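Local coordinates for putative phosphatase/phosphodiesterase MPN_349 (Mycoplasma pneumoniae M129, PDB 1T71), which is a putative metallophosphatase or phosphodiesterase that binds iron(III) ions and probably hydrolyses phosphoester bonds, perhaps those of 2',3'-cyclic nucleotides, at residues G105-L109 with R119-L123; V176-F180 with V246-V250; V204-G210 with C239-G245. All coordinates share one frame; numbering follows the deposited sequence.

Contact 1 (G105-L109 with R119-L123)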
# COMPACT_ATOMS: atom_id res chain seq x y z
N GLY A 105 5.44 14.93 -9.14
CA GLY A 105 4.46 13.90 -9.40
C GLY A 105 3.05 14.19 -8.91
O GLY A 105 2.73 15.34 -8.60
N GLN A 106 2.22 13.15 -8.84
CA GLN A 106 0.81 13.27 -8.41
C GLN A 106 0.52 12.75 -7.01
O GLN A 106 1.05 11.72 -6.60
CB GLN A 106 -0.11 12.44 -9.32
CG GLN A 106 0.15 12.46 -10.79
CD GLN A 106 -0.73 11.45 -11.51
OE1 GLN A 106 -0.48 10.24 -11.49
NE2 GLN A 106 -1.80 11.95 -12.13
N GLY A 107 -0.37 13.44 -6.30
CA GLY A 107 -0.78 13.01 -4.98
C GLY A 107 -2.16 12.36 -5.11
O GLY A 107 -2.68 11.72 -4.19
N SER A 108 -2.75 12.51 -6.29
CA SER A 108 -4.05 11.94 -6.60
C SER A 108 -4.21 11.94 -8.12
O SER A 108 -3.72 12.85 -8.79
CB SER A 108 -5.17 12.78 -5.96
OG SER A 108 -6.45 12.25 -6.25
N LEU A 109 -4.87 10.93 -8.67
CA LEU A 109 -5.06 10.88 -10.11
C LEU A 109 -6.45 10.40 -10.47
O LEU A 109 -7.12 9.75 -9.67
CB LEU A 109 -4.00 10.00 -10.79
CG LEU A 109 -3.97 8.49 -10.60
CD1 LEU A 109 -5.16 7.83 -11.27
CD2 LEU A 109 -2.68 7.96 -11.21
N ARG A 119 -10.89 7.88 -9.04
CA ARG A 119 -9.82 8.65 -8.43
C ARG A 119 -9.02 7.80 -7.44
O ARG A 119 -9.58 7.02 -6.68
CB ARG A 119 -10.41 9.86 -7.71
CG ARG A 119 -9.43 10.98 -7.49
CD ARG A 119 -10.11 12.21 -6.91
NE ARG A 119 -9.23 13.37 -6.99
CZ ARG A 119 -9.20 14.23 -8.00
NH1 ARG A 119 -10.02 14.08 -9.03
NH2 ARG A 119 -8.34 15.23 -7.98
N ILE A 120 -7.69 7.94 -7.47
CA ILE A 120 -6.83 7.21 -6.55
C ILE A 120 -6.00 8.25 -5.81
O ILE A 120 -5.28 9.04 -6.44
CB ILE A 120 -5.88 6.23 -7.27
CG1 ILE A 120 -6.67 5.14 -7.98
CG2 ILE A 120 -4.94 5.58 -6.24
CD1 ILE A 120 -5.80 4.14 -8.74
N THR A 121 -6.10 8.24 -4.49
CA THR A 121 -5.39 9.19 -3.64
C THR A 121 -4.54 8.47 -2.59
O THR A 121 -4.96 7.46 -2.01
CB THR A 121 -6.38 10.14 -2.94
OG1 THR A 121 -7.15 10.82 -3.93
CG2 THR A 121 -5.64 11.16 -2.08
N ASN A 122 -3.35 9.01 -2.34
CA ASN A 122 -2.39 8.46 -1.39
C ASN A 122 -2.09 9.57 -0.38
O ASN A 122 -1.84 10.71 -0.77
CB ASN A 122 -1.13 8.02 -2.15
CG ASN A 122 -0.05 7.41 -1.24
OD1 ASN A 122 -0.35 6.73 -0.24
ND2 ASN A 122 1.21 7.63 -1.60
N LEU A 123 -2.12 9.24 0.91
CA LEU A 123 -1.85 10.23 1.95
C LEU A 123 -0.97 9.66 3.05
O LEU A 123 -0.92 8.44 3.25
CB LEU A 123 -3.16 10.71 2.57
CG LEU A 123 -4.13 11.49 1.68
CD1 LEU A 123 -5.56 11.26 2.16
CD2 LEU A 123 -3.78 12.97 1.71
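Arg-119 meets Leu-109 first through its backbone: its CA lies 3.2 Å from Leu-109 O, a CA-H...O contact. Its CG, anti to the backbone N (chi1 -158°), continues into an extended chain that carries the side chain past Ser-108, where NE comes to 3.1 Å from Ser-108 OG at an oblique angle to the guanidinium plane. Ile-120 forms the hydrogen-bonded antiparallel pair with Leu-109. Its N donates to Leu-109 O at 2.9 Å, and its O accepts from Leu-109 N at 3.0 Å; on that face of the sheet Leu-109 CD1 touches Ile-120 CB, and Val-90 packs on both residues. Thr-121 faces Ser-108 as the non-hydrogen-bonded pair, with Leu-144 of helix 137-145 touching both side chains. Their hydroxyls, Ser-108 OG and Thr-121 OG1, stand 2.8 Å apart and hydrogen-bond, although the position of OG1 is less certain. At Asn-122 the pairing weakens: its N points almost straight (174°) at Gly-107 O, but the bond spans 3.3 Å. The contact belongs to the hairpin of strands 108-112 and 117-124; its bonds imply backbone pairing with the hydroxyls of Ser-108 and Thr-121 on one face, beside Leu-144, and the aliphatic Leu-109 and Ile-120 on the other.

Contact 2 (V176-F180 with V246-V250)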
# COMPACT_ATOMS: atom_id res chain seq x y z
N VAL A 176 -16.17 8.52 0.44
CA VAL A 176 -15.20 7.89 -0.45
C VAL A 176 -15.58 6.43 -0.66
O VAL A 176 -16.39 5.87 0.09
CB VAL A 176 -13.77 8.03 0.14
CG1 VAL A 176 -12.88 6.91 -0.32
CG2 VAL A 176 -13.17 9.37 -0.27
N THR A 177 -15.00 5.80 -1.69
CA THR A 177 -15.29 4.40 -1.98
C THR A 177 -14.54 3.47 -1.04
O THR A 177 -15.14 2.58 -0.44
CB THR A 177 -14.91 4.05 -3.43
OG1 THR A 177 -15.49 5.00 -4.33
CG2 THR A 177 -15.40 2.65 -3.79
N THR A 178 -13.23 3.66 -0.90
CA THR A 178 -12.45 2.81 -0.01
C THR A 178 -11.43 3.59 0.81
O THR A 178 -10.89 4.60 0.36
CB THR A 178 -11.68 1.69 -0.76
OG1 THR A 178 -10.56 2.25 -1.45
CG2 THR A 178 -12.58 1.01 -1.77
N ILE A 179 -11.18 3.10 2.01
CA ILE A 179 -10.22 3.66 2.93
C ILE A 179 -9.35 2.48 3.34
O ILE A 179 -9.72 1.71 4.23
CB ILE A 179 -10.90 4.21 4.20
CG1 ILE A 179 -11.87 5.34 3.85
CG2 ILE A 179 -9.84 4.69 5.19
CD1 ILE A 179 -11.20 6.61 3.37
N PHE A 180 -8.21 2.30 2.68
CA PHE A 180 -7.31 1.19 3.00
C PHE A 180 -6.05 1.70 3.69
O PHE A 180 -5.32 2.52 3.14
CB PHE A 180 -6.89 0.42 1.74
CG PHE A 180 -8.02 -0.30 1.05
CD1 PHE A 180 -9.13 -0.76 1.76
CD2 PHE A 180 -7.95 -0.57 -0.32
CE1 PHE A 180 -10.14 -1.48 1.12
CE2 PHE A 180 -8.96 -1.30 -0.96
CZ PHE A 180 -10.05 -1.75 -0.24
N VAL A 246 -6.51 -6.95 -0.73
CA VAL A 246 -7.95 -6.87 -0.62
C VAL A 246 -8.61 -6.87 -1.98
O VAL A 246 -8.19 -6.13 -2.89
CB VAL A 246 -8.37 -5.58 0.11
CG1 VAL A 246 -9.89 -5.43 0.05
CG2 VAL A 246 -7.89 -5.61 1.55
N PHE A 247 -9.62 -7.72 -2.14
CA PHE A 247 -10.39 -7.75 -3.37
C PHE A 247 -11.70 -7.03 -3.04
O PHE A 247 -12.28 -7.26 -1.98
CB PHE A 247 -10.72 -9.18 -3.80
CG PHE A 247 -11.96 -9.27 -4.65
CD1 PHE A 247 -13.20 -9.55 -4.07
CD2 PHE A 247 -11.91 -9.01 -6.02
CE1 PHE A 247 -14.37 -9.56 -4.85
CE2 PHE A 247 -13.07 -9.02 -6.80
CZ PHE A 247 -14.30 -9.29 -6.21
N PHE A 248 -12.14 -6.15 -3.93
CA PHE A 248 -13.41 -5.47 -3.71
C PHE A 248 -14.05 -5.10 -5.03
O PHE A 248 -13.36 -4.78 -6.00
CB PHE A 248 -13.25 -4.21 -2.83
CG PHE A 248 -12.45 -3.11 -3.47
CD1 PHE A 248 -11.06 -3.14 -3.48
CD2 PHE A 248 -13.10 -2.01 -4.04
CE1 PHE A 248 -10.32 -2.10 -4.05
CE2 PHE A 248 -12.37 -0.96 -4.61
CZ PHE A 248 -10.97 -1.01 -4.62
N GLU A 249 -15.38 -5.16 -5.08
CA GLU A 249 -16.09 -4.78 -6.29
C GLU A 249 -17.17 -3.76 -5.97
O GLU A 249 -17.96 -3.91 -5.04
CB GLU A 249 -16.68 -6.00 -7.00
CG GLU A 249 -18.02 -6.49 -6.50
CD GLU A 249 -18.59 -7.58 -7.39
OE1 GLU A 249 -18.73 -7.33 -8.61
OE2 GLU A 249 -18.89 -8.68 -6.88
N VAL A 250 -17.18 -2.69 -6.76
CA VAL A 250 -18.11 -1.60 -6.58
C VAL A 250 -19.31 -1.84 -7.50
O VAL A 250 -19.44 -2.90 -8.10
CB VAL A 250 -17.42 -0.26 -6.93
CG1 VAL A 250 -18.25 0.92 -6.44
CG2 VAL A 250 -16.03 -0.23 -6.31
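Phe-180 and Phe-248 meet as an offset edge-to-face pair between the two sheets of the metallophosphatase sandwich, and the tight part of the contact is built round them. The strands 178-180 and 246-249 run antiparallel at 176° with axes 10.9 Å apart, too far for backbone pairing, and no hydrogen bond crosses; side chains alone fill the gap. The edge of the Phe-180 ring turns toward the face of Phe-248, with centroids 5.3 Å apart and planes at 78°, and the closest atoms are Phe-180 CE2 and Phe-248 CE1 at 3.5 Å. Thr-178 crosses Phe-248 at about a right angle and lays its methyl over the ring: CG2 sits 3.9 Å from the Phe-248 centroid, a CH-pi contact. The Phe-248 ring reaches both partners with CG set between its backbone N and carbonyl carbon (chi1 66°). Beside this cluster, Val-246 CG1 comes to 3.7 Å from Phe-180 CZ. Phe-7 stacks on Phe-248 and Phe-9 meets Phe-180 edge to face, which extends the aromatic cluster into strand 6-10.

The far end is much sparser, though still buried. There Thr-177 and Val-250 reach toward each other tip to tip, with a single methyl pair, CG2 to CG2, at 3.9 Å. The hydroxyl of Thr-177 takes no part in this and bonds instead to His-153 N. Between these two segments the contact is therefore apolar and aromatic, made by the edge-to-face rings, a CH-pi contact and methyl packing, with no polar bond across it.

Contact 3 (V204-G210 with C239-G245)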
# COMPACT_ATOMS: atom_id res chain seq x y z
N VAL A 204 -3.79 -3.27 5.19
CA VAL A 204 -3.82 -4.33 4.19
C VAL A 204 -2.73 -5.37 4.43
O VAL A 204 -2.91 -6.56 4.16
CB VAL A 204 -3.63 -3.75 2.77
CG1 VAL A 204 -3.58 -4.89 1.74
CG2 VAL A 204 -4.75 -2.78 2.45
N GLY A 205 -1.60 -4.93 4.95
CA GLY A 205 -0.51 -5.86 5.17
C GLY A 205 0.60 -5.63 4.17
O GLY A 205 0.59 -4.64 3.43
N MET A 206 1.54 -6.56 4.11
CA MET A 206 2.70 -6.45 3.23
C MET A 206 2.86 -7.61 2.24
O MET A 206 2.39 -8.72 2.48
CB MET A 206 3.96 -6.34 4.10
CG MET A 206 5.29 -6.57 3.40
SD MET A 206 6.70 -6.67 4.56
CE MET A 206 6.35 -8.22 5.37
N CYS A 207 3.51 -7.32 1.12
CA CYS A 207 3.82 -8.34 0.12
C CYS A 207 5.35 -8.35 0.14
O CYS A 207 5.99 -7.50 -0.48
CB CYS A 207 3.30 -7.94 -1.26
SG CYS A 207 1.49 -7.96 -1.44
N GLY A 208 5.93 -9.29 0.88
CA GLY A 208 7.38 -9.37 0.98
C GLY A 208 7.83 -10.58 1.78
O GLY A 208 7.16 -11.61 1.75
N PRO A 209 8.96 -10.49 2.51
CA PRO A 209 9.46 -11.61 3.31
C PRO A 209 8.37 -12.16 4.23
O PRO A 209 7.50 -11.40 4.69
CB PRO A 209 10.62 -10.99 4.08
CG PRO A 209 11.14 -9.97 3.12
CD PRO A 209 9.87 -9.33 2.62
N GLY A 210 8.42 -13.46 4.49
CA GLY A 210 7.41 -14.08 5.34
C GLY A 210 7.80 -14.35 6.78
O GLY A 210 8.56 -13.58 7.39
N CYS A 239 13.95 -14.67 3.88
CA CYS A 239 13.22 -15.78 4.47
C CYS A 239 11.75 -15.86 4.06
O CYS A 239 10.93 -15.06 4.50
CB CYS A 239 13.34 -15.70 5.99
SG CYS A 239 12.83 -17.20 6.85
N GLY A 240 11.44 -16.83 3.21
CA GLY A 240 10.07 -17.05 2.77
C GLY A 240 9.37 -15.85 2.15
O GLY A 240 10.02 -14.91 1.70
N ALA A 241 8.04 -15.87 2.14
CA ALA A 241 7.29 -14.77 1.55
C ALA A 241 5.82 -14.77 1.90
O ALA A 241 5.24 -15.80 2.26
CB ALA A 241 7.45 -14.79 0.03
N GLN A 242 5.20 -13.60 1.79
CA GLN A 242 3.78 -13.46 2.06
C GLN A 242 3.18 -12.42 1.13
O GLN A 242 3.85 -11.46 0.74
CB GLN A 242 3.54 -13.06 3.52
CG GLN A 242 4.16 -11.73 3.94
CD GLN A 242 3.93 -11.40 5.40
OE1 GLN A 242 2.78 -11.26 5.84
NE2 GLN A 242 5.00 -11.28 6.16
N LEU A 243 1.93 -12.65 0.77
CA LEU A 243 1.18 -11.75 -0.10
C LEU A 243 -0.09 -11.40 0.65
O LEU A 243 -0.81 -12.29 1.10
CB LEU A 243 0.85 -12.47 -1.41
CG LEU A 243 -0.05 -11.82 -2.47
CD1 LEU A 243 -1.44 -11.58 -1.92
CD2 LEU A 243 0.57 -10.54 -2.93
N ASN A 244 -0.37 -10.11 0.78
CA ASN A 244 -1.56 -9.65 1.48
C ASN A 244 -2.26 -8.56 0.68
O ASN A 244 -1.62 -7.63 0.19
CB ASN A 244 -1.18 -9.12 2.86
CG ASN A 244 -0.69 -10.22 3.79
OD1 ASN A 244 -1.50 -10.93 4.39
ND2 ASN A 244 0.62 -10.38 3.89
N GLY A 245 -3.57 -8.69 0.54
CA GLY A 245 -4.30 -7.70 -0.21
C GLY A 245 -5.79 -7.74 0.04
O GLY A 245 -6.27 -8.45 0.93
O HOH W 1 -5.24 -8.31 3.66
O HOH W 2 2.02 -8.59 6.02
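The N-terminal part of strand 241-249 pairs with the chain around the short strand 206-207, close to the metal site, through one antiparallel bridge between Gly-208 and Gln-242. Gln-242 N donates to Gly-208 O at 2.8 Å, while the return bond from Gly-208 N to Gln-242 O is weak. The side chain of Gln-242 adds a further grip, a nearly straight bond (168°) of 2.9 Å: NE2 approaches on a lone pair of Pro-209 O, and that oxygen lies almost in the plane of the Gln-242 amide. The Met-206 side chain crosses that of Gln-242 at about a right angle and brings its methyl CE to 3.4 Å from Gln-242 NE2. Just before the strand, Gly-210 N donates to Cys-239 O at 3.0 Å.

Further along, Asn-244 turns its amide to Met-206: ND2 lies 2.8 Å from Met-206 O at 178°, with the acceptor exactly in the amide plane. The CG of Asn-244, anti to its carbonyl carbon (chi1 -68°), directs the amide there, and OD1 is held by Arg-264. Asn-244 N makes a weak bond to Cys-207 SG. Gln-242 OE1 accepts a weak bond from Asn-244 ND2 and a bond from a water that in turn accepts from Met-206 N. Another water joins Val-204 O to Gly-245 O. Where the backbone pairs irregularly, two amides, a thiol and two waters supply much of the polar bonding, on both sides of Met-206.

Contacts 2 and 3 share strand 241-249 and touch directly, Phe-180 CB lying 3.9 Å from Val-204 CG2, although their centres are 20 Å apart. Contact 1 reaches the same sheet as contact 2, with nearest atoms about 7 Å apart, but lies across the chain's centre from contact 3, about 24 Å between centres. Contacts 1 and 3 each approach a different iron ligand: the side chain of Asn-122 is about 4 Å from that of His-158, and that of Met-206 about 3 Å from that of His-185. Contact 2 stays further back in the core, with the Phe-180 side chain about 13 Å from a bound iron.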